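Side-chain contacts in structural polyprotein, VP2 (Israeli acute paralysis virus, PDB 5CDD), which probably serves as a structural building block of the viral capsid, this chain being a single jelly-roll coat subunit cut from the longer polyprotein: residues Gln7-Pro12 with Ile188-Pro193; Glu143-Val148 with Glu152-Leu157. One frame throughout, in Å; residues are numbered along the deposited sequence.

From the N terminus the chain runs through helix 2-9 and then into strand 13-18, the first strand of the capsid jelly roll. Interaction 1 closes almost the whole chain into one loop, bringing Leu9 and Gln10 against strand 188-193 near the C terminus. Interaction 2 lies within this span and joins near neighbours: strand 131-146 leaves one sheet, turns through three residues after Val148, and enters strand 155-161 of the other. The loops nest and do not cross. Their centres lie about 14 Å apart, and they meet where Leu190 of interaction 1 packs on Leu147 of interaction 2, CD1 to CD1 at 3.7 Å, beside strand 68-81.

Interaction 1: Gln7-Pro12 with Ile188-Pro193; sequences QFLQRP and ISLVIP
Leu9 and Gln10, on helix 2-9 and the loop that follows, pack on strand 188-193, which pairs with strand 68-81 in one jelly-roll sheet, through a small apolar contact in which they receive Ile188. The CD1 methyl of Ile188 does most of the touching: it lies 3.4 Å from Leu9 CB and 3.5 Å from Gln10 CG, so it meets the stems of both side chains. Its CG1 stands beside the backbone N (chi1 -50°) and the chain runs on extended to CD1, which sets this methyl against Leu9 and Gln10, while the other branch, CG2, comes within 4.0 Å of Leu9 CD1. Leucine and isoleucine suit the place because their branches offer several methyls to one small patch. Two residues on along the strand, Leu190 makes a looser contact, its CD2 4.5 Å from Leu9 CD1. Gln10 contributes only its aliphatic part; its amide end makes a weak NE2 hydrogen bond to Glu9 of a neighbouring chain. Leu65 lies against both Leu9 and Leu190, and Ile188 also packs on Ile6 of the same helix and on Leu71 of strand 68-81. With methyl and methylene groups alone meeting across the two segments, the contact has no directional polar bond, and its cohesion must come from van der Waals packing and the burial of apolar surface.

Interaction 2: Glu143-Val148 with Glu152-Leu157; sequences EAYDLV and EDFVQL
A single hydrogen bond links the two segments: Asp146 N donates to Glu152 OE2 at 3.0 Å, with a nearly straight angle of 165° at the hydrogen. The N-H meets the oxygen from above the carboxylate plane. Glutamate has the length to span the gap, since its chain is extended beyond CG and delivers the carboxylate to the backbone of the opposite segment. The same group lies against Asp146 CB, with OE1 3.4 Å away. Its charge stands near that of Asp146, OD2 to OE1 4.5 Å, a proximity that would be expected to be unfavourable; a salt bridge from Asp146 OD2 to Lys69 probably offsets it, while OD1 accepts a hydrogen bond from Thr149 N.

Most of the van der Waals contact belongs to Tyr145, whose ring edge lies on the Glu152 peptide group. With CG anti to the backbone N (chi1 177°), its ring reaches along the other segment, and Glu152 C lies in the ring plane at the edge, 3.4 Å from CE1. Glu152 CB is 3.6 Å from Tyr145 CE1, the two side chains passing in opposite directions with ring and carboxylate planes 79° apart. Farther on, Tyr145 CD1 approaches Phe154 CE2 at 4.3 Å. An aromatic residue suits this position because its broad hydrocarbon edge can cover the turning backbone. The carboxylate of Asp153 is engaged chiefly elsewhere, by Ser53.

Phe154 and Val155 both face Leu51 in a classic beta bulge where strand 155-161 begins, and Phe154 also meets Tyr138 edge to face. Tyr145 rests on Ser53 and Leu56 of helix 53-57 and bonds through its backbone to Leu71, so Tyr145 ties the turn to both that helix and strand 68-81.

Interaction 1: Gln7-Pro12 with Ile188-Pro193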
# COMPACT_ATOMS: atom_id res chain seq x y z
N GLN C 7 10.98 62.48 0.96
CA GLN C 7 9.82 63.32 1.26
C GLN C 7 9.69 64.41 0.20
O GLN C 7 8.58 64.75 -0.22
CB GLN C 7 9.98 63.97 2.64
CG GLN C 7 9.65 63.06 3.80
CD GLN C 7 8.25 62.48 3.69
OE1 GLN C 7 8.03 61.47 3.01
NE2 GLN C 7 7.29 63.12 4.34
N PHE C 8 10.82 64.95 -0.22
CA PHE C 8 10.86 66.00 -1.23
C PHE C 8 10.42 65.47 -2.59
O PHE C 8 9.83 66.20 -3.39
CB PHE C 8 12.27 66.59 -1.32
CG PHE C 8 12.42 67.70 -2.31
CD1 PHE C 8 12.63 67.43 -3.66
CD2 PHE C 8 12.34 69.03 -1.90
CE1 PHE C 8 12.77 68.47 -4.59
CE2 PHE C 8 12.48 70.07 -2.82
CZ PHE C 8 12.69 69.79 -4.16
N LEU C 9 10.71 64.21 -2.85
CA LEU C 9 10.35 63.59 -4.12
C LEU C 9 8.85 63.29 -4.18
O LEU C 9 8.30 63.07 -5.26
CB LEU C 9 11.13 62.30 -4.33
CG LEU C 9 12.65 62.44 -4.44
CD1 LEU C 9 13.28 61.07 -4.61
CD2 LEU C 9 13.01 63.34 -5.61
N GLN C 10 8.20 63.30 -3.02
CA GLN C 10 6.76 63.04 -2.96
C GLN C 10 5.96 64.33 -3.03
O GLN C 10 4.73 64.30 -2.96
CB GLN C 10 6.42 62.28 -1.68
CG GLN C 10 7.20 60.99 -1.50
CD GLN C 10 6.67 60.15 -0.37
OE1 GLN C 10 6.52 60.62 0.76
NE2 GLN C 10 6.37 58.89 -0.66
N ARG C 11 6.65 65.45 -3.16
CA ARG C 11 6.00 66.75 -3.25
C ARG C 11 5.42 66.95 -4.64
O ARG C 11 6.14 66.88 -5.64
CB ARG C 11 6.99 67.88 -2.96
CG ARG C 11 7.50 67.93 -1.54
CD ARG C 11 8.46 69.08 -1.39
NE ARG C 11 8.91 69.26 -0.01
CZ ARG C 11 9.73 70.23 0.38
NH1 ARG C 11 10.20 71.11 -0.50
NH2 ARG C 11 10.08 70.32 1.66
N PRO C 12 4.10 67.19 -4.72
CA PRO C 12 3.45 67.40 -6.02
C PRO C 12 4.02 68.65 -6.71
O PRO C 12 4.27 69.65 -6.05
CB PRO C 12 1.98 67.58 -5.65
CG PRO C 12 1.83 66.76 -4.41
CD PRO C 12 3.09 67.13 -3.65
N ILE C 188 9.11 55.27 -3.07
CA ILE C 188 10.49 55.58 -3.42
C ILE C 188 11.53 54.70 -2.76
O ILE C 188 11.47 54.42 -1.56
CB ILE C 188 10.82 57.04 -3.11
CG1 ILE C 188 9.75 57.95 -3.71
CG2 ILE C 188 12.19 57.38 -3.67
CD1 ILE C 188 9.83 59.37 -3.24
N SER C 189 12.50 54.28 -3.57
CA SER C 189 13.61 53.45 -3.11
C SER C 189 14.86 54.09 -3.72
O SER C 189 15.06 54.05 -4.94
CB SER C 189 13.45 52.02 -3.63
OG SER C 189 14.50 51.20 -3.16
N LEU C 190 15.70 54.69 -2.88
CA LEU C 190 16.91 55.38 -3.34
C LEU C 190 18.16 54.73 -2.75
O LEU C 190 18.39 54.80 -1.55
CB LEU C 190 16.82 56.84 -2.92
CG LEU C 190 17.55 57.93 -3.70
CD1 LEU C 190 17.22 57.86 -5.18
CD2 LEU C 190 17.12 59.28 -3.13
N VAL C 191 19.06 54.29 -3.55
CA VAL C 191 20.15 53.68 -3.13
C VAL C 191 21.33 53.69 -3.88
O VAL C 191 21.26 53.72 -4.84
CB VAL C 191 19.94 52.26 -2.98
CG1 VAL C 191 18.89 52.01 -2.19
CG2 VAL C 191 19.52 51.53 -4.08
N ILE C 192 22.49 53.62 -3.27
CA ILE C 192 23.87 53.60 -3.78
C ILE C 192 24.50 54.87 -4.22
O ILE C 192 23.95 55.41 -4.88
CB ILE C 192 24.09 52.60 -4.81
CG1 ILE C 192 23.45 51.38 -4.47
CG2 ILE C 192 25.46 52.41 -5.26
CD1 ILE C 192 24.09 50.67 -3.53
N PRO C 193 25.69 55.35 -3.76
CA PRO C 193 26.18 56.61 -4.20
C PRO C 193 27.10 56.58 -5.18
O PRO C 193 27.67 55.73 -5.34
CB PRO C 193 26.91 57.03 -3.08
CG PRO C 193 26.52 56.29 -2.00
CD PRO C 193 26.66 55.14 -2.64

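Interaction 2: Glu143-Val148 with Glu152-Leu157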
# COMPACT_ATOMS: atom_id res chain seq x y z
N GLU C 143 15.47 45.87 -12.04
CA GLU C 143 15.34 45.97 -10.59
C GLU C 143 15.28 47.42 -10.11
O GLU C 143 14.78 47.70 -9.01
CB GLU C 143 16.50 45.25 -9.91
CG GLU C 143 16.60 43.76 -10.26
CD GLU C 143 15.29 43.01 -10.06
OE1 GLU C 143 14.43 43.06 -10.97
OE2 GLU C 143 15.12 42.38 -9.00
N ALA C 144 15.79 48.34 -10.93
CA ALA C 144 15.78 49.75 -10.58
C ALA C 144 16.09 50.64 -11.79
O ALA C 144 16.57 50.17 -12.82
CB ALA C 144 16.79 50.02 -9.47
N TYR C 145 15.79 51.92 -11.64
CA TYR C 145 16.02 52.91 -12.68
C TYR C 145 17.39 53.56 -12.48
O TYR C 145 17.71 54.02 -11.39
CB TYR C 145 14.92 53.98 -12.61
CG TYR C 145 15.06 55.12 -13.60
CD1 TYR C 145 14.92 54.90 -14.97
CD2 TYR C 145 15.31 56.42 -13.17
CE1 TYR C 145 15.03 55.95 -15.89
CE2 TYR C 145 15.42 57.47 -14.07
CZ TYR C 145 15.28 57.23 -15.43
OH TYR C 145 15.39 58.27 -16.32
N ASP C 146 18.20 53.58 -13.53
CA ASP C 146 19.53 54.18 -13.45
C ASP C 146 19.41 55.70 -13.53
O ASP C 146 19.10 56.25 -14.59
CB ASP C 146 20.41 53.68 -14.60
CG ASP C 146 21.88 53.99 -14.39
OD1 ASP C 146 22.21 55.18 -14.16
OD2 ASP C 146 22.69 53.05 -14.45
N LEU C 147 19.65 56.37 -12.41
CA LEU C 147 19.55 57.82 -12.35
C LEU C 147 20.65 58.54 -13.13
O LEU C 147 20.41 59.59 -13.71
CB LEU C 147 19.59 58.29 -10.88
CG LEU C 147 18.46 57.80 -9.97
CD1 LEU C 147 18.78 58.16 -8.54
CD2 LEU C 147 17.13 58.42 -10.39
N VAL C 148 21.84 57.96 -13.16
CA VAL C 148 22.95 58.59 -13.87
C VAL C 148 22.85 58.47 -15.39
O VAL C 148 23.18 59.40 -16.11
CB VAL C 148 24.30 58.01 -13.41
CG1 VAL C 148 25.44 58.73 -14.07
CG2 VAL C 148 24.44 58.15 -11.91
N GLU C 152 16.47 55.18 -19.41
CA GLU C 152 15.60 54.06 -19.11
C GLU C 152 14.13 54.37 -18.79
O GLU C 152 13.53 53.65 -18.00
CB GLU C 152 16.21 53.26 -17.96
CG GLU C 152 17.61 52.74 -18.23
CD GLU C 152 18.24 52.06 -17.02
OE1 GLU C 152 19.41 51.62 -17.12
OE2 GLU C 152 17.57 51.97 -15.97
N ASP C 153 13.55 55.41 -19.38
CA ASP C 153 12.15 55.68 -19.08
C ASP C 153 11.35 54.44 -19.43
O ASP C 153 11.40 53.96 -20.56
CB ASP C 153 11.63 56.89 -19.85
CG ASP C 153 12.06 58.21 -19.23
OD1 ASP C 153 12.02 58.33 -17.99
OD2 ASP C 153 12.42 59.14 -19.98
N PHE C 154 10.62 53.91 -18.45
CA PHE C 154 9.85 52.69 -18.63
C PHE C 154 8.35 52.81 -18.86
O PHE C 154 7.67 51.80 -19.04
CB PHE C 154 10.10 51.78 -17.43
CG PHE C 154 9.93 52.47 -16.11
CD1 PHE C 154 8.67 52.76 -15.62
CD2 PHE C 154 11.04 52.85 -15.37
CE1 PHE C 154 8.51 53.42 -14.40
CE2 PHE C 154 10.90 53.51 -14.15
CZ PHE C 154 9.63 53.79 -13.67
N VAL C 155 7.81 54.03 -18.86
CA VAL C 155 6.38 54.18 -19.08
C VAL C 155 6.02 55.50 -19.74
O VAL C 155 6.62 56.54 -19.44
CB VAL C 155 5.61 54.04 -17.74
CG1 VAL C 155 6.06 55.10 -16.76
CG2 VAL C 155 4.11 54.13 -17.99
N GLN C 156 5.05 55.46 -20.65
CA GLN C 156 4.60 56.65 -21.36
C GLN C 156 3.18 57.00 -20.93
O GLN C 156 2.31 56.13 -20.88
CB GLN C 156 4.62 56.41 -22.87
CG GLN C 156 5.98 56.03 -23.42
CD GLN C 156 7.04 57.05 -23.08
OE1 GLN C 156 6.90 58.23 -23.38
NE2 GLN C 156 8.11 56.59 -22.44
N LEU C 157 2.95 58.27 -20.62
CA LEU C 157 1.64 58.73 -20.20
C LEU C 157 1.00 59.52 -21.33
O LEU C 157 1.65 60.36 -21.96
CB LEU C 157 1.76 59.60 -18.95
CG LEU C 157 0.45 60.07 -18.32
CD1 LEU C 157 -0.44 58.87 -18.00
CD2 LEU C 157 0.75 60.86 -17.06